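Long-range contacts in NADP-dependent glyceraldehyde-3-phosphate dehydrogenase (PDB 3PRL), which probably oxidises glyceraldehyde 3-phosphate to 3-phosphoglycerate with NADP+ as the electron acceptor, without taking up phosphate, as a member of the aldehyde dehydrogenase family: residues Asp264-Leu269 with Leu414-Thr420; Lys297-Asp303 with Leu392-Lys398. One frame throughout, in Å; residues are numbered along the deposited sequence.

Interaction 1: Asp264-Leu269 with Leu414-Thr420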
ATOM      1  N   ASP D 264       7.772  31.482   3.534  1.00 25.39           N
ATOM      2  CA  ASP D 264       8.819  30.448   3.597  1.00 24.45           C
ATOM      3  C   ASP D 264      10.174  31.066   3.988  1.00 24.57           C
ATOM      4  O   ASP D 264      10.622  32.019   3.368  1.00 25.16           O
ATOM      5  CB  ASP D 264       8.959  29.641   2.276  1.00 23.41           C
ATOM      6  CG  ASP D 264       7.656  28.980   1.816  1.00 24.33           C
ATOM      7  OD1 ASP D 264       6.785  28.632   2.655  1.00 22.63           O
ATOM      8  OD2 ASP D 264       7.500  28.803   0.583  1.00 22.64           O
ATOM      9  N   PRO D 265      10.804  30.542   5.049  1.00 24.72           N
ATOM     10  CA  PRO D 265      12.147  30.999   5.408  1.00 25.69           C
ATOM     11  C   PRO D 265      13.237  30.270   4.653  1.00 27.00           C
ATOM     12  O   PRO D 265      13.076  29.097   4.279  1.00 27.16           O
ATOM     13  CB  PRO D 265      12.254  30.659   6.892  1.00 25.08           C
ATOM     14  CG  PRO D 265      11.302  29.470   7.069  1.00 22.10           C
ATOM     15  CD  PRO D 265      10.172  29.741   6.123  1.00 23.88           C
ATOM     16  N   ALA D 266      14.340  30.971   4.421  1.00 28.22           N
ATOM     17  CA  ALA D 266      15.556  30.333   3.979  1.00 29.28           C
ATOM     18  C   ALA D 266      16.478  30.400   5.180  1.00 30.77           C
ATOM     19  O   ALA D 266      16.710  31.472   5.727  1.00 31.17           O
ATOM     20  CB  ALA D 266      16.143  31.074   2.813  1.00 29.70           C
ATOM     21  N   ILE D 267      16.965  29.242   5.608  1.00 31.51           N
ATOM     22  CA  ILE D 267      17.920  29.192   6.709  1.00 32.51           C
ATOM     23  C   ILE D 267      19.291  28.860   6.141  1.00 33.60           C
ATOM     24  O   ILE D 267      19.446  27.849   5.449  1.00 33.95           O
ATOM     25  CB  ILE D 267      17.480  28.176   7.781  1.00 31.96           C
ATOM     26  CG1 ILE D 267      16.053  28.527   8.254  1.00 30.06           C
ATOM     27  CG2 ILE D 267      18.485  28.137   8.924  1.00 31.24           C
ATOM     28  CD1 ILE D 267      15.484  27.647   9.358  1.00 31.30           C
ATOM     29  N   VAL D 268      20.262  29.736   6.411  1.00 34.00           N
ATOM     30  CA  VAL D 268      21.630  29.590   5.918  1.00 34.43           C
ATOM     31  C   VAL D 268      22.616  29.511   7.100  1.00 35.40           C
ATOM     32  O   VAL D 268      22.851  30.502   7.794  1.00 35.43           O
ATOM     33  CB  VAL D 268      22.003  30.738   4.946  1.00 34.68           C
ATOM     34  CG1 VAL D 268      23.152  30.329   4.050  1.00 33.48           C
ATOM     35  CG2 VAL D 268      20.798  31.146   4.084  1.00 32.47           C
ATOM     36  N   LEU D 269      23.147  28.313   7.347  1.00 36.07           N
ATOM     37  CA  LEU D 269      24.133  28.093   8.411  1.00 37.76           C
ATOM     38  C   LEU D 269      25.568  28.319   7.918  1.00 38.96           C
ATOM     39  O   LEU D 269      25.794  28.474   6.723  1.00 38.37           O
ATOM     40  CB  LEU D 269      23.980  26.693   9.029  1.00 37.80           C
ATOM     41  CG  LEU D 269      22.664  26.374   9.750  1.00 40.00           C
ATOM     42  CD1 LEU D 269      22.669  24.952  10.326  1.00 36.90           C
ATOM     43  CD2 LEU D 269      22.354  27.411  10.831  1.00 37.60           C
ATOM     44  N   LEU D 414       3.872  27.002   5.428  1.00 21.64           N
ATOM     45  CA  LEU D 414       3.776  26.308   4.152  1.00 22.07           C
ATOM     46  C   LEU D 414       5.013  25.409   3.915  1.00 21.91           C
ATOM     47  O   LEU D 414       4.943  24.170   4.030  1.00 20.65           O
ATOM     48  CB  LEU D 414       3.526  27.338   3.030  1.00 22.21           C
ATOM     49  CG  LEU D 414       3.133  26.954   1.595  1.00 21.15           C
ATOM     50  CD1 LEU D 414       2.225  25.712   1.537  1.00 21.57           C
ATOM     51  CD2 LEU D 414       2.427  28.126   0.927  1.00 22.17           C
ATOM     52  N   GLN D 415       6.155  26.044   3.632  1.00 22.32           N
ATOM     53  CA  GLN D 415       7.378  25.332   3.307  1.00 21.96           C
ATOM     54  C   GLN D 415       8.599  26.059   3.887  1.00 22.64           C
ATOM     55  O   GLN D 415       8.462  27.130   4.448  1.00 22.45           O
ATOM     56  CB  GLN D 415       7.490  25.161   1.783  1.00 21.36           C
ATOM     57  CG  GLN D 415       6.566  24.079   1.208  1.00 20.78           C
ATOM     58  CD  GLN D 415       7.058  23.528  -0.136  1.00 20.83           C
ATOM     59  OE1 GLN D 415       8.138  23.874  -0.588  1.00 20.92           O
ATOM     60  NE2 GLN D 415       6.267  22.630  -0.754  1.00 20.31           N
ATOM     61  N   ALA D 416       9.785  25.459   3.768  1.00 23.66           N
ATOM     62  CA  ALA D 416      11.039  26.078   4.234  1.00 24.72           C
ATOM     63  C   ALA D 416      12.271  25.447   3.599  1.00 25.16           C
ATOM     64  O   ALA D 416      12.226  24.297   3.145  1.00 25.07           O
ATOM     65  CB  ALA D 416      11.152  25.990   5.771  1.00 24.78           C
ATOM     66  N   SER D 417      13.373  26.199   3.595  1.00 25.94           N
ATOM     67  CA  SER D 417      14.678  25.701   3.155  1.00 26.67           C
ATOM     68  C   SER D 417      15.726  25.744   4.285  1.00 28.46           C
ATOM     69  O   SER D 417      15.774  26.723   5.036  1.00 29.33           O
ATOM     70  CB  SER D 417      15.189  26.545   1.985  1.00 26.59           C
ATOM     71  OG  SER D 417      14.258  26.626   0.924  1.00 22.99           O
ATOM     72  N   ILE D 418      16.544  24.688   4.407  1.00 28.82           N
ATOM     73  CA  ILE D 418      17.756  24.719   5.239  1.00 30.21           C
ATOM     74  C   ILE D 418      18.988  24.558   4.343  1.00 31.02           C
ATOM     75  O   ILE D 418      19.027  23.672   3.476  1.00 30.57           O
ATOM     76  CB  ILE D 418      17.796  23.603   6.351  1.00 30.59           C
ATOM     77  CG1 ILE D 418      16.408  23.300   6.938  1.00 28.55           C
ATOM     78  CG2 ILE D 418      18.828  23.948   7.458  1.00 29.93           C
ATOM     79  CD1 ILE D 418      15.746  24.463   7.652  1.00 30.26           C
ATOM     80  N   PHE D 419      19.986  25.415   4.552  1.00 32.25           N
ATOM     81  CA  PHE D 419      21.225  25.390   3.783  1.00 33.62           C
ATOM     82  C   PHE D 419      22.461  25.105   4.658  1.00 35.43           C
ATOM     83  O   PHE D 419      22.755  25.835   5.618  1.00 35.88           O
ATOM     84  CB  PHE D 419      21.378  26.694   3.009  1.00 34.26           C
ATOM     85  CG  PHE D 419      20.364  26.870   1.903  1.00 32.38           C
ATOM     86  CD1 PHE D 419      20.606  26.358   0.632  1.00 33.55           C
ATOM     87  CD2 PHE D 419      19.174  27.565   2.133  1.00 33.33           C
ATOM     88  CE1 PHE D 419      19.677  26.527  -0.405  1.00 31.79           C
ATOM     89  CE2 PHE D 419      18.230  27.736   1.113  1.00 31.55           C
ATOM     90  CZ  PHE D 419      18.485  27.210  -0.161  1.00 32.71           C
ATOM     91  N   THR D 420      23.159  24.020   4.321  1.00 35.94           N
ATOM     92  CA  THR D 420      24.173  23.402   5.185  1.00 37.22           C
ATOM     93  C   THR D 420      24.866  22.301   4.396  1.00 37.39           C
ATOM     94  O   THR D 420      24.282  21.733   3.474  1.00 36.90           O
ATOM     95  CB  THR D 420      23.524  22.670   6.384  1.00 37.15           C
ATOM     96  OG1 THR D 420      22.238  23.228   6.674  1.00 40.19           O
ATOM     97  CG2 THR D 420      24.402  22.739   7.615  1.00 41.42           C
TER
HETATM   98  O   HOH W   1       5.722  29.492   5.193  1.00 16.42           O
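The carboxylate of D264 lies alongside the first part of the Q415 side chain, its OD1 taking the backbone N-H of Q415 at 2.8 Å. The donor comes from above the carboxylate plane, and the bond is bent (143°). CG stands beside the backbone N of D264 (chi1 -56°), which swings OD1 across to 414-420; a water donates to the same oxygen and accepts from L414 N. OD2 turns to A295 N and T444 OG1. With an alanine here, Q415 N and the water lose OD1, A295 N and T444 OG1 lose OD2, and strand 415-419 is likely to start less firmly placed. The strands run parallel. P265 has no N-H, but its O takes S417 N at 3.0 Å, almost straight. I267 uses both its N-H, to S417 O, and its O, to F419 N. On one face I267 and I418 lie side by side, CD1 to CD1 3.6 Å, with I418 also touching I429 of helix 423-431. On the other, small A266 leaves room for the F419 ring, CE2 4.3 Å from A266 CB, and helix 274-286 packs over both. Apolar side chains flank much of the backbone pairing, and the donors to D264 probably offset the close Q415 O, consistent with an ionised carboxylate.

Interaction 2: Lys297-Asp303 with Leu392-Lys398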
ATOM      1  N   LYS D 297      10.664  33.939   1.233  1.00 26.62           N
ATOM      2  CA  LYS D 297      10.310  35.333   1.472  1.00 26.23           C
ATOM      3  C   LYS D 297      11.004  35.882   2.697  1.00 27.10           C
ATOM      4  O   LYS D 297      10.707  36.980   3.115  1.00 28.10           O
ATOM      5  CB  LYS D 297       8.797  35.468   1.645  1.00 25.30           C
ATOM      6  CG  LYS D 297       7.984  35.261   0.381  1.00 25.05           C
ATOM      7  CD  LYS D 297       6.571  35.018   0.759  1.00 24.25           C
ATOM      8  CE  LYS D 297       5.712  34.751  -0.443  1.00 24.43           C
ATOM      9  NZ  LYS D 297       4.682  33.717  -0.083  1.00 23.12           N
ATOM     10  N   ARG D 298      11.934  35.112   3.253  1.00 27.87           N
ATOM     11  CA  ARG D 298      12.626  35.427   4.500  1.00 29.17           C
ATOM     12  C   ARG D 298      13.971  34.720   4.499  1.00 29.89           C
ATOM     13  O   ARG D 298      14.020  33.503   4.299  1.00 29.51           O
ATOM     14  CB  ARG D 298      11.848  34.852   5.689  1.00 29.31           C
ATOM     15  CG  ARG D 298      10.870  35.759   6.381  1.00 30.77           C
ATOM     16  CD  ARG D 298      10.503  35.150   7.736  1.00 29.38           C
ATOM     17  NE  ARG D 298       9.688  33.937   7.633  1.00 29.90           N
ATOM     18  CZ  ARG D 298       9.101  33.335   8.669  1.00 28.50           C
ATOM     19  NH1 ARG D 298       9.231  33.838   9.901  1.00 30.22           N
ATOM     20  NH2 ARG D 298       8.372  32.235   8.478  1.00 29.01           N
ATOM     21  N   VAL D 299      15.058  35.453   4.728  1.00 30.70           N
ATOM     22  CA  VAL D 299      16.339  34.788   4.940  1.00 30.92           C
ATOM     23  C   VAL D 299      16.839  34.972   6.369  1.00 32.25           C
ATOM     24  O   VAL D 299      17.210  36.070   6.769  1.00 32.81           O
ATOM     25  CB  VAL D 299      17.440  35.255   3.964  1.00 31.11           C
ATOM     26  CG1 VAL D 299      18.729  34.468   4.219  1.00 27.56           C
ATOM     27  CG2 VAL D 299      16.999  35.109   2.506  1.00 26.79           C
ATOM     28  N   PHE D 300      16.845  33.890   7.136  1.00 33.16           N
ATOM     29  CA  PHE D 300      17.595  33.869   8.389  1.00 35.30           C
ATOM     30  C   PHE D 300      18.999  33.363   8.063  1.00 36.08           C
ATOM     31  O   PHE D 300      19.172  32.192   7.722  1.00 35.77           O
ATOM     32  CB  PHE D 300      16.943  32.938   9.418  1.00 35.70           C
ATOM     33  CG  PHE D 300      15.515  33.279   9.746  1.00 37.43           C
ATOM     34  CD1 PHE D 300      15.210  34.373  10.545  1.00 35.96           C
ATOM     35  CD2 PHE D 300      14.477  32.487   9.275  1.00 34.53           C
ATOM     36  CE1 PHE D 300      13.892  34.679  10.861  1.00 37.73           C
ATOM     37  CE2 PHE D 300      13.154  32.787   9.581  1.00 36.28           C
ATOM     38  CZ  PHE D 300      12.859  33.876  10.374  1.00 34.79           C
ATOM     39  N   VAL D 301      19.998  34.236   8.159  1.00 37.34           N
ATOM     40  CA  VAL D 301      21.378  33.866   7.821  1.00 37.95           C
ATOM     41  C   VAL D 301      22.321  34.044   9.009  1.00 39.80           C
ATOM     42  O   VAL D 301      22.317  35.088   9.659  1.00 40.74           O
ATOM     43  CB  VAL D 301      21.913  34.650   6.570  1.00 38.01           C
ATOM     44  CG1 VAL D 301      21.907  36.147   6.803  1.00 33.44           C
ATOM     45  CG2 VAL D 301      23.297  34.165   6.177  1.00 33.26           C
ATOM     46  N   GLN D 302      23.130  33.024   9.286  1.00 40.78           N
ATOM     47  CA  GLN D 302      24.064  33.083  10.407  1.00 42.87           C
ATOM     48  C   GLN D 302      25.037  34.245  10.236  1.00 44.16           C
ATOM     49  O   GLN D 302      25.443  34.552   9.117  1.00 44.16           O
ATOM     50  CB  GLN D 302      24.825  31.765  10.560  1.00 43.28           C
ATOM     51  CG  GLN D 302      25.228  31.487  11.989  1.00 46.15           C
ATOM     52  CD  GLN D 302      26.125  30.287  12.126  1.00 44.09           C
ATOM     53  OE1 GLN D 302      25.652  29.169  12.314  1.00 45.71           O
ATOM     54  NE2 GLN D 302      27.429  30.509  12.041  1.00 47.27           N
ATOM     55  N   ASP D 303      25.386  34.897  11.343  1.00 45.56           N
ATOM     56  CA  ASP D 303      26.262  36.077  11.304  1.00 47.13           C
ATOM     57  C   ASP D 303      27.638  35.852  10.659  1.00 47.31           C
ATOM     58  O   ASP D 303      28.091  36.685   9.867  1.00 47.91           O
ATOM     59  CB  ASP D 303      26.394  36.740  12.690  1.00 49.08           C
ATOM     60  CG  ASP D 303      26.608  35.735  13.817  1.00 50.75           C
ATOM     61  OD1 ASP D 303      27.732  35.199  13.968  1.00 49.87           O
ATOM     62  OD2 ASP D 303      25.643  35.507  14.577  1.00 48.89           O
ATOM     63  N   LEU D 392      12.575  41.046  -0.742  1.00 32.12           N
ATOM     64  CA  LEU D 392      13.172  39.940  -0.003  1.00 31.98           C
ATOM     65  C   LEU D 392      13.981  40.481   1.164  1.00 32.41           C
ATOM     66  O   LEU D 392      14.963  41.201   0.953  1.00 33.49           O
ATOM     67  CB  LEU D 392      14.061  39.087  -0.924  1.00 31.58           C
ATOM     68  CG  LEU D 392      14.802  37.885  -0.323  1.00 33.23           C
ATOM     69  CD1 LEU D 392      13.825  36.875   0.259  1.00 30.64           C
ATOM     70  CD2 LEU D 392      15.716  37.233  -1.366  1.00 31.35           C
ATOM     71  N   PRO D 393      13.557  40.169   2.393  1.00 31.84           N
ATOM     72  CA  PRO D 393      14.325  40.607   3.557  1.00 32.56           C
ATOM     73  C   PRO D 393      15.413  39.617   3.939  1.00 33.11           C
ATOM     74  O   PRO D 393      15.259  38.417   3.751  1.00 32.19           O
ATOM     75  CB  PRO D 393      13.272  40.688   4.662  1.00 32.04           C
ATOM     76  CG  PRO D 393      12.224  39.691   4.258  1.00 31.94           C
ATOM     77  CD  PRO D 393      12.228  39.646   2.762  1.00 30.88           C
ATOM     78  N   ILE D 394      16.517  40.139   4.461  1.00 34.61           N
ATOM     79  CA  ILE D 394      17.540  39.298   5.058  1.00 35.18           C
ATOM     80  C   ILE D 394      17.539  39.556   6.569  1.00 36.28           C
ATOM     81  O   ILE D 394      17.510  40.712   7.018  1.00 37.09           O
ATOM     82  CB  ILE D 394      18.953  39.528   4.426  1.00 35.49           C
ATOM     83  CG1 ILE D 394      18.880  39.712   2.891  1.00 33.21           C
ATOM     84  CG2 ILE D 394      19.923  38.416   4.829  1.00 33.46           C
ATOM     85  CD1 ILE D 394      18.324  38.534   2.099  1.00 34.32           C
ATOM     86  N   ILE D 395      17.525  38.477   7.345  1.00 36.41           N
ATOM     87  CA  ILE D 395      17.505  38.592   8.789  1.00 37.95           C
ATOM     88  C   ILE D 395      18.775  37.960   9.336  1.00 39.55           C
ATOM     89  O   ILE D 395      19.007  36.763   9.190  1.00 39.02           O
ATOM     90  CB  ILE D 395      16.205  38.003   9.413  1.00 37.36           C
ATOM     91  CG1 ILE D 395      14.981  38.811   8.952  1.00 37.58           C
ATOM     92  CG2 ILE D 395      16.287  37.995  10.935  1.00 38.33           C
ATOM     93  CD1 ILE D 395      13.639  38.142   9.204  1.00 36.33           C
ATOM     94  N   ARG D 396      19.625  38.796   9.918  1.00 41.73           N
ATOM     95  CA  ARG D 396      20.908  38.332  10.424  1.00 43.70           C
ATOM     96  C   ARG D 396      20.663  37.612  11.750  1.00 44.28           C
ATOM     97  O   ARG D 396      20.120  38.182  12.697  1.00 44.47           O
ATOM     98  CB  ARG D 396      21.921  39.486  10.569  1.00 45.24           C
ATOM     99  CG  ARG D 396      21.690  40.665   9.621  1.00 47.50           C
ATOM    100  CD  ARG D 396      22.996  41.301   9.161  1.00 46.37           C
ATOM    101  NE  ARG D 396      23.386  40.843   7.822  1.00 48.05           N
ATOM    102  CZ  ARG D 396      24.579  41.036   7.265  1.00 46.63           C
ATOM    103  NH1 ARG D 396      25.541  41.666   7.921  1.00 49.79           N
ATOM    104  NH2 ARG D 396      24.819  40.576   6.045  1.00 48.30           N
ATOM    105  N   VAL D 397      21.040  36.342  11.791  1.00 44.70           N
ATOM    106  CA  VAL D 397      20.752  35.484  12.939  1.00 45.15           C
ATOM    107  C   VAL D 397      22.059  34.948  13.555  1.00 46.48           C
ATOM    108  O   VAL D 397      23.107  34.997  12.915  1.00 46.99           O
ATOM    109  CB  VAL D 397      19.774  34.354  12.513  1.00 44.05           C
ATOM    110  CG1 VAL D 397      19.581  33.349  13.606  1.00 41.07           C
ATOM    111  CG2 VAL D 397      18.432  34.944  12.116  1.00 40.59           C
ATOM    112  N   LYS D 398      21.993  34.462  14.796  1.00 47.44           N
ATOM    113  CA  LYS D 398      23.164  33.913  15.481  1.00 48.90           C
ATOM    114  C   LYS D 398      23.355  32.419  15.215  1.00 48.05           C
ATOM    115  O   LYS D 398      24.478  31.965  15.009  1.00 48.44           O
ATOM    116  CB  LYS D 398      23.088  34.164  16.992  1.00 50.52           C
ATOM    117  CG  LYS D 398      24.439  34.481  17.650  1.00 54.50           C
ATOM    118  CD  LYS D 398      24.560  33.917  19.080  1.00 52.46           C
ATOM    119  CE  LYS D 398      23.380  34.308  19.994  1.00 54.97           C
ATOM    120  NZ  LYS D 398      23.336  33.512  21.260  1.00 52.67           N
TER
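Two parallel neighbours in the sheet of the domain that carries the catalytic cysteine in aldehyde dehydrogenases, strands 296-302 and 391-397, are joined here, the axes of 297-302 and 392-397 lying 31° apart. V299 and V301 each give an N-H and take one: V299 N reaches P393 O at 3.1 Å, V301 N reaches I395 O, and V397 N closes on V301 O at 2.8 Å, from above the carbonyl plane. P393, lacking an N-H, serves only as acceptor. Beta-branched residues suit the extended backbone and fill both faces. On one, V299 CG2 lies alongside I394 CD1 at 3.7 Å, and V301 CG1, held between its backbone N and carbonyl carbon (chi1 60°), crosses to I394 CG2 at 3.6 Å; A306 and L309 of helix 303-317 cover V301. On the other face F300 packs against I395 and V397. V397 CG2 comes to the edge of its ring, 3.6 Å from CD1, while the methyl groups of I395 approach CD1 and CE1 and helix 400-409 closes over the ring. At the far end D303 N makes a weak bond to V397 O. Longer polar chains leave the pair: K297 forms a salt bridge with E386, and R396 one with D307. Parallel strands covered on both faces by helices are the hallmark of an alpha/beta domain, here the catalytic domain of the aldehyde dehydrogenase fold.

Interactions 1 and 2 are successive strand pairings of one sheet, their centres 10 Å apart, in the order 415-419, 264-268, 296-302, 391-397. Strands 264-268 and 296-302 join them: A266 N lies 2.6 Å from R298 O and A266 O lies 2.8 Å from F300 N, both probable hydrogen bonds, while P265 CB packs on F300 CE2 at 3.5 Å. Along the chain, both segments of interaction 2 fall between those of interaction 1. L414 and K297, each the first residue of its segment, look toward the active-site region: the side chain of L414 is about 7 Å from that of E259, the predicted active-site residue, and that of K297 about 10 Å from G240 of the NADP+ site.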